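Local coordinates for pyridoxamine 5'-phosphate oxidase-related, FMN-binding protein (Mycobacterium smegmatis, PDB 6ECI) that binds flavin-adenine dinucleotide between two subunits and probably sequesters it, helping mycobacteria withstand hypoxic and oxidative stress, at residues A9-W13 against P119-G124; E75-I81 against T123-F129. One frame throughout, in Å; residues are numbered along the deposited sequence.

Contact 1 of 2, residues A9-W13 against P119-G124. With FAD (flavin-adenine dinucleotide), chain C.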
loop_
_atom_site.group_PDB
_atom_site.type_symbol
_atom_site.label_atom_id
_atom_site.label_comp_id
_atom_site.label_asym_id
_atom_site.label_seq_id
_atom_site.Cartn_x
_atom_site.Cartn_y
_atom_site.Cartn_z
ATOM N N ALA B 9 -5.110 14.370 13.485
ATOM C CA ALA B 9 -6.193 13.691 12.782
ATOM C C ALA B 9 -6.760 14.555 11.663
ATOM O O ALA B 9 -7.120 14.041 10.598
ATOM C CB ALA B 9 -7.293 13.297 13.764
ATOM N N THR B 10 -6.845 15.871 11.883
ATOM C CA THR B 10 -7.437 16.744 10.874
ATOM C C THR B 10 -6.552 16.855 9.638
ATOM O O THR B 10 -7.062 17.058 8.530
ATOM C CB THR B 10 -7.718 18.130 11.463
ATOM O OG1 THR B 10 -8.318 18.966 10.465
ATOM C CG2 THR B 10 -6.438 18.785 11.961
ATOM N N GLU B 11 -5.233 16.722 9.802
ATOM C CA GLU B 11 -4.351 16.719 8.640
ATOM C C GLU B 11 -4.459 15.404 7.880
ATOM O O GLU B 11 -4.472 15.395 6.644
ATOM C CB GLU B 11 -2.907 16.978 9.072
ATOM C CG GLU B 11 -2.724 18.241 9.903
ATOM C CD GLU B 11 -1.393 18.283 10.637
ATOM O OE1 GLU B 11 -0.426 18.848 10.090
ATOM O OE2 GLU B 11 -1.312 17.751 11.763
ATOM N N CYS B 12 -4.557 14.284 8.603
ATOM C CA CYS B 12 -4.609 12.975 7.959
ATOM C C CYS B 12 -5.852 12.834 7.087
ATOM O O CYS B 12 -5.763 12.431 5.921
ATOM C CB CYS B 12 -4.571 11.868 9.013
ATOM S SG CYS B 12 -3.063 11.792 10.005
ATOM N N TRP B 13 -7.025 13.155 7.641
ATOM C CA TRP B 13 -8.266 12.967 6.897
ATOM C C TRP B 13 -8.315 13.840 5.650
ATOM O O TRP B 13 -8.917 13.449 4.643
ATOM C CB TRP B 13 -9.470 13.250 7.795
ATOM C CG TRP B 13 -9.719 12.177 8.807
ATOM C CD1 TRP B 13 -9.553 12.268 10.159
ATOM C CD2 TRP B 13 -10.170 10.844 8.547
ATOM N NE1 TRP B 13 -9.873 11.073 10.756
ATOM C CE2 TRP B 13 -10.255 10.183 9.788
ATOM C CE3 TRP B 13 -10.508 10.146 7.385
ATOM C CZ2 TRP B 13 -10.668 8.856 9.900
ATOM C CZ3 TRP B 13 -10.918 8.830 7.497
ATOM C CH2 TRP B 13 -10.994 8.198 8.747
ATOM N N PRO B 119 -13.097 3.950 11.128
ATOM C CA PRO B 119 -11.790 4.017 11.784
ATOM C C PRO B 119 -11.881 3.788 13.283
ATOM O O PRO B 119 -12.773 4.302 13.962
ATOM C CB PRO B 119 -11.311 5.438 11.470
ATOM C CG PRO B 119 -12.567 6.215 11.341
ATOM C CD PRO B 119 -13.590 5.281 10.740
ATOM N N THR B 120 -10.942 2.993 13.787
ATOM C CA THR B 120 -10.675 2.886 15.212
ATOM C C THR B 120 -9.440 3.680 15.623
ATOM O O THR B 120 -9.278 3.990 16.809
ATOM C CB THR B 120 -10.522 1.405 15.601
ATOM O OG1 THR B 120 -11.455 1.083 16.639
ATOM C CG2 THR B 120 -9.095 1.068 16.057
ATOM N N GLN B 121 -8.601 4.047 14.656
ATOM C CA GLN B 121 -7.389 4.819 14.886
ATOM C C GLN B 121 -6.892 5.325 13.539
ATOM O O GLN B 121 -6.941 4.594 12.546
ATOM C CB GLN B 121 -6.317 3.968 15.575
ATOM C CG GLN B 121 -4.976 4.656 15.771
ATOM C CD GLN B 121 -3.920 3.714 16.327
ATOM O OE1 GLN B 121 -3.678 2.640 15.775
ATOM N NE2 GLN B 121 -3.290 4.113 17.428
ATOM N N ILE B 122 -6.434 6.573 13.503
ATOM C CA ILE B 122 -5.794 7.131 12.317
ATOM C C ILE B 122 -4.512 7.826 12.751
ATOM O O ILE B 122 -4.501 8.553 13.750
ATOM C CB ILE B 122 -6.717 8.101 11.550
ATOM C CG1 ILE B 122 -6.035 8.582 10.266
ATOM C CG2 ILE B 122 -7.135 9.283 12.417
ATOM C CD1 ILE B 122 -6.981 9.215 9.262
ATOM N N THR B 123 -3.426 7.573 12.021
ATOM C CA THR B 123 -2.137 8.194 12.292
ATOM C C THR B 123 -1.518 8.626 10.973
ATOM O O THR B 123 -1.883 8.133 9.904
ATOM C CB THR B 123 -1.181 7.251 13.037
ATOM O OG1 THR B 123 -1.033 6.036 12.294
ATOM C CG2 THR B 123 -1.713 6.928 14.426
ATOM N N GLY B 124 -0.574 9.551 11.059
ATOM C CA GLY B 124 0.061 10.089 9.868
ATOM C C GLY B 124 1.446 10.608 10.169
ATOM O O GLY B 124 1.716 11.125 11.259
HETATM P PA FAD C . 6.760 3.864 15.728
HETATM O O1A FAD C . 6.923 5.239 16.263
HETATM O O2A FAD C . 7.222 2.739 16.656
HETATM O O5B FAD C . 5.270 3.597 15.287
HETATM C C5B FAD C . 4.166 3.832 16.186
HETATM C C4B FAD C . 2.887 3.847 15.389
HETATM O O4B FAD C . 2.890 4.985 14.505
HETATM C C3B FAD C . 2.678 2.649 14.473
HETATM O O3B FAD C . 2.085 1.558 15.169
HETATM C C2B FAD C . 1.741 3.212 13.401
HETATM O O2B FAD C . 0.369 3.098 13.764
HETATM C C1B FAD C . 2.176 4.681 13.320
HETATM N N9A FAD C . 3.027 4.979 12.174
HETATM C C8A FAD C . 4.376 4.765 12.060
HETATM N N7A FAD C . 4.882 5.121 10.904
HETATM C C5A FAD C . 3.777 5.602 10.201
HETATM C C6A FAD C . 3.642 6.132 8.907
HETATM N N6A FAD C . 4.651 6.280 8.047
HETATM N N1A FAD C . 2.403 6.522 8.522
HETATM C C2A FAD C . 1.389 6.383 9.378
HETATM N N3A FAD C . 1.400 5.891 10.618
HETATM C C4A FAD C . 2.640 5.517 10.976
HETATM N N1 FAD C . 11.445 4.833 6.602
HETATM C C2 FAD C . 12.606 4.262 6.171
HETATM O O2 FAD C . 13.315 3.588 6.926
HETATM N N3 FAD C . 13.010 4.434 4.860
HETATM C C4 FAD C . 12.339 5.152 3.890
HETATM O O4 FAD C . 12.798 5.235 2.752
HETATM C C4X FAD C . 11.107 5.756 4.360
HETATM N N5 FAD C . 10.406 6.456 3.511
HETATM C C5X FAD C . 9.228 7.032 3.962
HETATM C C6 FAD C . 8.467 7.785 3.070
HETATM C C7 FAD C . 7.278 8.384 3.473
HETATM C C7M FAD C . 6.481 9.190 2.481
HETATM C C8 FAD C . 6.837 8.228 4.798
HETATM C C8M FAD C . 5.558 8.866 5.266
HETATM C C9 FAD C . 7.595 7.477 5.692
HETATM C C9A FAD C . 8.783 6.883 5.284
HETATM N N10 FAD C . 9.578 6.121 6.166
HETATM C C10 FAD C . 10.743 5.539 5.735
HETATM C "C1'" FAD C . 9.162 5.908 7.557
HETATM C "C2'" FAD C . 8.485 4.557 7.765
HETATM O "O2'" FAD C . 7.444 4.376 6.805
HETATM C "C3'" FAD C . 7.889 4.497 9.172
HETATM O "O3'" FAD C . 7.264 5.740 9.463
HETATM C "C4'" FAD C . 8.909 4.187 10.267
HETATM O "O4'" FAD C . 9.681 3.045 9.893
HETATM C "C5'" FAD C . 8.253 3.960 11.612
HETATM O "O5'" FAD C . 9.278 3.788 12.612
HETATM P P FAD C . 9.031 4.204 14.109
HETATM O O1P FAD C . 9.042 5.732 14.208
HETATM O O2P FAD C . 9.959 3.489 15.014
HETATM O O3P FAD C . 7.547 3.717 14.361
#
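Ile122 turns its side chain toward helix 9-16 and meets Cys12 and Trp13 there. This is helix-on-sheet packing in the split beta-barrel fold of the pyridoxamine 5'-phosphate oxidase family. The short helix and strand axes cross nearly at right angles, at 84°, and come within 7.7 Å. Ile122 CD1 sits over one face of the Trp13 indole. This CH-pi contact puts Ile122 CD1 3.6 Å from the centroid of the Trp13 five-membered ring. With CG1 anti to the backbone N (chi1 -176°) and chi2 extended, CD1 reaches both Cys12 CB and the Trp13 face. Ile122 CD1 lies 3.6 Å from Cys12 CB. The other branch, Ile122 CG2, is 3.7 Å from Trp13 NE1 and more loosely touches Ala9 CB. Pro119 approaches the indole differently, at the edge of the six-membered ring. Pro119 CG is 3.6 Å from Trp13 CZ2. No hydrogen bond joins the two segments. Val80 and Val82 of strand 77-88 extend the apolar surface around Ile122. Thr123 points away from the helix, to the FAD side. Gly124 has no side chain, and Cys12 SG packs against its backbone, 3.5 Å from Gly124 N.

Contact 2 of 2, residues E75-I81 against T123-F129. With FAD (flavin-adenine dinucleotide), chain C.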
loop_
_atom_site.group_PDB
_atom_site.type_symbol
_atom_site.label_atom_id
_atom_site.label_comp_id
_atom_site.label_asym_id
_atom_site.label_seq_id
_atom_site.Cartn_x
_atom_site.Cartn_y
_atom_site.Cartn_z
ATOM N N GLU B 75 11.233 16.435 -2.518
ATOM C CA GLU B 75 11.762 16.771 -1.201
ATOM C C GLU B 75 11.148 15.915 -0.096
ATOM O O GLU B 75 11.867 15.192 0.598
ATOM C CB GLU B 75 11.554 18.264 -0.918
ATOM C CG GLU B 75 12.393 19.168 -1.810
ATOM C CD GLU B 75 12.371 20.617 -1.368
ATOM O OE1 GLU B 75 13.409 21.296 -1.509
ATOM O OE2 GLU B 75 11.316 21.081 -0.885
ATOM N N GLN B 76 9.830 15.968 0.074
ATOM C CA GLN B 76 9.192 15.332 1.218
ATOM C C GLN B 76 8.019 14.463 0.782
ATOM O O GLN B 76 7.606 14.453 -0.380
ATOM C CB GLN B 76 8.711 16.376 2.233
ATOM C CG GLN B 76 9.769 16.810 3.227
ATOM C CD GLN B 76 9.233 17.797 4.242
ATOM O OE1 GLN B 76 8.564 18.766 3.884
ATOM N NE2 GLN B 76 9.522 17.557 5.517
ATOM N N GLY B 77 7.480 13.726 1.753
ATOM C CA GLY B 77 6.312 12.899 1.536
ATOM C C GLY B 77 5.547 12.730 2.829
ATOM O O GLY B 77 5.998 13.135 3.904
ATOM N N TRP B 78 4.367 12.125 2.710
ATOM C CA TRP B 78 3.504 11.859 3.849
ATOM C C TRP B 78 2.827 10.515 3.641
ATOM O O TRP B 78 2.768 9.997 2.524
ATOM C CB TRP B 78 2.442 12.955 4.033
ATOM C CG TRP B 78 1.532 13.071 2.848
ATOM C CD1 TRP B 78 1.671 13.920 1.793
ATOM C CD2 TRP B 78 0.357 12.292 2.584
ATOM N NE1 TRP B 78 0.654 13.726 0.892
ATOM C CE2 TRP B 78 -0.165 12.730 1.354
ATOM C CE3 TRP B 78 -0.306 11.271 3.271
ATOM C CZ2 TRP B 78 -1.319 12.183 0.796
ATOM C CZ3 TRP B 78 -1.447 10.726 2.714
ATOM C CH2 TRP B 78 -1.944 11.185 1.489
ATOM N N SER B 79 2.302 9.956 4.730
ATOM C CA SER B 79 1.486 8.758 4.642
ATOM C C SER B 79 0.499 8.750 5.796
ATOM O O SER B 79 0.762 9.312 6.862
ATOM C CB SER B 79 2.331 7.483 4.658
ATOM O OG SER B 79 2.917 7.277 5.927
ATOM N N VAL B 80 -0.644 8.109 5.567
ATOM C CA VAL B 80 -1.705 7.987 6.560
ATOM C C VAL B 80 -2.093 6.518 6.649
ATOM O O VAL B 80 -2.256 5.853 5.620
ATOM C CB VAL B 80 -2.925 8.857 6.197
ATOM C CG1 VAL B 80 -4.098 8.556 7.113
ATOM C CG2 VAL B 80 -2.563 10.329 6.268
ATOM N N ILE B 81 -2.225 6.011 7.874
ATOM C CA ILE B 81 -2.650 4.640 8.125
ATOM C C ILE B 81 -3.902 4.672 8.990
ATOM O O ILE B 81 -3.918 5.313 10.047
ATOM C CB ILE B 81 -1.544 3.809 8.801
ATOM C CG1 ILE B 81 -0.290 3.769 7.928
ATOM C CG2 ILE B 81 -2.029 2.394 9.065
ATOM C CD1 ILE B 81 0.881 3.079 8.586
ATOM N N THR B 123 -3.426 7.573 12.021
ATOM C CA THR B 123 -2.137 8.194 12.292
ATOM C C THR B 123 -1.518 8.626 10.973
ATOM O O THR B 123 -1.883 8.133 9.904
ATOM C CB THR B 123 -1.181 7.251 13.037
ATOM O OG1 THR B 123 -1.033 6.036 12.294
ATOM C CG2 THR B 123 -1.713 6.928 14.426
ATOM N N GLY B 124 -0.574 9.551 11.059
ATOM C CA GLY B 124 0.061 10.089 9.868
ATOM C C GLY B 124 1.446 10.608 10.169
ATOM O O GLY B 124 1.716 11.125 11.259
ATOM N N ARG B 125 2.333 10.475 9.187
ATOM C CA ARG B 125 3.717 10.893 9.330
ATOM C C ARG B 125 4.133 11.733 8.136
ATOM O O ARG B 125 3.642 11.547 7.021
ATOM C CB ARG B 125 4.668 9.696 9.449
ATOM C CG ARG B 125 4.449 8.833 10.672
ATOM C CD ARG B 125 4.969 9.485 11.933
ATOM N NE ARG B 125 4.835 8.585 13.070
ATOM C CZ ARG B 125 5.764 7.708 13.434
ATOM N NH1 ARG B 125 6.896 7.623 12.749
ATOM N NH2 ARG B 125 5.561 6.919 14.482
ATOM N N ARG B 126 5.045 12.663 8.388
ATOM C CA ARG B 126 5.747 13.386 7.343
ATOM C C ARG B 126 7.194 12.912 7.334
ATOM O O ARG B 126 7.789 12.703 8.395
ATOM C CB ARG B 126 5.661 14.898 7.574
ATOM C CG ARG B 126 6.257 15.742 6.464
ATOM C CD ARG B 126 5.911 17.209 6.655
ATOM N NE ARG B 126 6.580 17.779 7.823
ATOM C CZ ARG B 126 6.092 18.777 8.554
ATOM N NH1 ARG B 126 4.927 19.329 8.237
ATOM N NH2 ARG B 126 6.772 19.228 9.600
ATOM N N PHE B 127 7.749 12.712 6.142
ATOM C CA PHE B 127 9.094 12.176 5.975
ATOM C C PHE B 127 9.864 13.053 4.997
ATOM O O PHE B 127 9.279 13.621 4.073
ATOM C CB PHE B 127 9.038 10.728 5.481
ATOM C CG PHE B 127 10.279 9.941 5.757
ATOM C CD1 PHE B 127 10.494 9.386 7.002
ATOM C CD2 PHE B 127 11.219 9.732 4.764
ATOM C CE1 PHE B 127 11.633 8.652 7.260
ATOM C CE2 PHE B 127 12.359 8.996 5.015
ATOM C CZ PHE B 127 12.567 8.456 6.265
ATOM N N ARG B 128 11.183 13.162 5.200
ATOM C CA ARG B 128 11.984 14.143 4.472
ATOM C C ARG B 128 13.003 13.534 3.516
ATOM O O ARG B 128 13.184 14.077 2.431
ATOM C CB ARG B 128 12.682 15.086 5.479
ATOM C CG ARG B 128 14.064 15.707 5.156
ATOM C CD ARG B 128 14.097 16.677 3.964
ATOM N NE ARG B 128 14.485 15.945 2.764
ATOM C CZ ARG B 128 14.817 16.472 1.589
ATOM N NH1 ARG B 128 14.802 17.783 1.396
ATOM N NH2 ARG B 128 15.161 15.659 0.596
ATOM N N PHE B 129 13.627 12.406 3.851
ATOM C CA PHE B 129 14.818 11.933 3.142
ATOM C C PHE B 129 15.922 12.982 3.217
ATOM O O PHE B 129 16.061 13.795 2.300
ATOM C CB PHE B 129 14.575 11.612 1.653
ATOM C CG PHE B 129 13.194 11.110 1.318
ATOM C CD1 PHE B 129 12.853 9.795 1.557
ATOM C CD2 PHE B 129 12.270 11.928 0.679
ATOM C CE1 PHE B 129 11.604 9.316 1.221
ATOM C CE2 PHE B 129 11.016 11.456 0.345
ATOM C CZ PHE B 129 10.684 10.146 0.613
HETATM P PA FAD C . 6.760 3.864 15.728
HETATM O O1A FAD C . 6.923 5.239 16.263
HETATM O O2A FAD C . 7.222 2.739 16.656
HETATM O O5B FAD C . 5.270 3.597 15.287
HETATM C C5B FAD C . 4.166 3.832 16.186
HETATM C C4B FAD C . 2.887 3.847 15.389
HETATM O O4B FAD C . 2.890 4.985 14.505
HETATM C C3B FAD C . 2.678 2.649 14.473
HETATM O O3B FAD C . 2.085 1.558 15.169
HETATM C C2B FAD C . 1.741 3.212 13.401
HETATM O O2B FAD C . 0.369 3.098 13.764
HETATM C C1B FAD C . 2.176 4.681 13.320
HETATM N N9A FAD C . 3.027 4.979 12.174
HETATM C C8A FAD C . 4.376 4.765 12.060
HETATM N N7A FAD C . 4.882 5.121 10.904
HETATM C C5A FAD C . 3.777 5.602 10.201
HETATM C C6A FAD C . 3.642 6.132 8.907
HETATM N N6A FAD C . 4.651 6.280 8.047
HETATM N N1A FAD C . 2.403 6.522 8.522
HETATM C C2A FAD C . 1.389 6.383 9.378
HETATM N N3A FAD C . 1.400 5.891 10.618
HETATM C C4A FAD C . 2.640 5.517 10.976
HETATM N N1 FAD C . 11.445 4.833 6.602
HETATM C C2 FAD C . 12.606 4.262 6.171
HETATM O O2 FAD C . 13.315 3.588 6.926
HETATM N N3 FAD C . 13.010 4.434 4.860
HETATM C C4 FAD C . 12.339 5.152 3.890
HETATM O O4 FAD C . 12.798 5.235 2.752
HETATM C C4X FAD C . 11.107 5.756 4.360
HETATM N N5 FAD C . 10.406 6.456 3.511
HETATM C C5X FAD C . 9.228 7.032 3.962
HETATM C C6 FAD C . 8.467 7.785 3.070
HETATM C C7 FAD C . 7.278 8.384 3.473
HETATM C C7M FAD C . 6.481 9.190 2.481
HETATM C C8 FAD C . 6.837 8.228 4.798
HETATM C C8M FAD C . 5.558 8.866 5.266
HETATM C C9 FAD C . 7.595 7.477 5.692
HETATM C C9A FAD C . 8.783 6.883 5.284
HETATM N N10 FAD C . 9.578 6.121 6.166
HETATM C C10 FAD C . 10.743 5.539 5.735
HETATM C "C1'" FAD C . 9.162 5.908 7.557
HETATM C "C2'" FAD C . 8.485 4.557 7.765
HETATM O "O2'" FAD C . 7.444 4.376 6.805
HETATM C "C3'" FAD C . 7.889 4.497 9.172
HETATM O "O3'" FAD C . 7.264 5.740 9.463
HETATM C "C4'" FAD C . 8.909 4.187 10.267
HETATM O "O4'" FAD C . 9.681 3.045 9.893
HETATM C "C5'" FAD C . 8.253 3.960 11.612
HETATM O "O5'" FAD C . 9.278 3.788 12.612
HETATM P P FAD C . 9.031 4.204 14.109
HETATM O O1P FAD C . 9.042 5.732 14.208
HETATM O O2P FAD C . 9.959 3.489 15.014
HETATM O O3P FAD C . 7.547 3.717 14.361
HETATM O O HOH W 1 -2.904 4.015 12.224
#
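Gly77 and Phe127 form a hydrogen-bonded antiparallel pair in the split barrel, where strand 77-88 begins and strand 121-127 ends. Ser79 with Arg125 and Ile81 with Thr123 are hydrogen-bonded pairs too, each joined by two backbone bonds. Trp78 with Arg126 and Val80 with Gly124 are the non-hydrogen-bonded pairs between them. The tight side carries Ser79, Ile81, Thr123, Arg125 and Phe127, and it holds FAD. Ser79 OG donates to adenine N1A at 2.8 Å, and Thr123 OG1 donates to N3A at 3.0 Å. Both strands thus read the adenine. Ile81 CG1 packs on C2A, between those two nitrogens. Arg125 bends at chi2 (-75°), which folds its guanidinium face over adenine C8A. Arg125 NH1 donates to FAD O1P at 3.2 Å and Arg125 NH2 to FAD O1A at 2.8 Å. The positive group probably offsets the charge of the diphosphate. Phe127 lays one ring face against the flavin, with C9A 3.4 Å above the ring plane. Gly77 has no side chain, and flavin methyl C7M lies 3.7 Å from Gly77 C. Pro36, Asn38, Arg49 and Lys55 of the second subunit also bind this FAD. The loose part is limited to Glu75, Gln76, Arg126 and Arg128. Gln76 and Arg126 cross without a bond, their amide and guanidinium planes 37° apart. Glu75 and Arg128 are poorly ordered, and their charged ends do not meet. Phe129 nearby stays buried, with Glu75 O at its ring edge. Back at the ordered end, a water donates to both Ile81 O and Thr123 OG1, the latter at 2.8 Å.

Both contacts use strand 121-127 and share Thr123 and Gly124. Contact 1 covers one face of the strand with helix 9-16. Contact 2 joins its edge to strand 77-88 and puts FAD on the opposite face. The chemistry follows: contact 1 is apolar and has no hydrogen bond across it, while contact 2 has backbone bonds and polar grips on the cofactor. Neither is wholly core. Contact 1 is partly buried under the helix, and contact 2 runs from a largely enclosed FAD site to exposed side chains at Glu75 and Arg128. Their centres are 13 Å apart. They meet at Val80, whose CG1 is 3.7 Å from Ile122 CD1 and whose CG2 touches Cys12 CB.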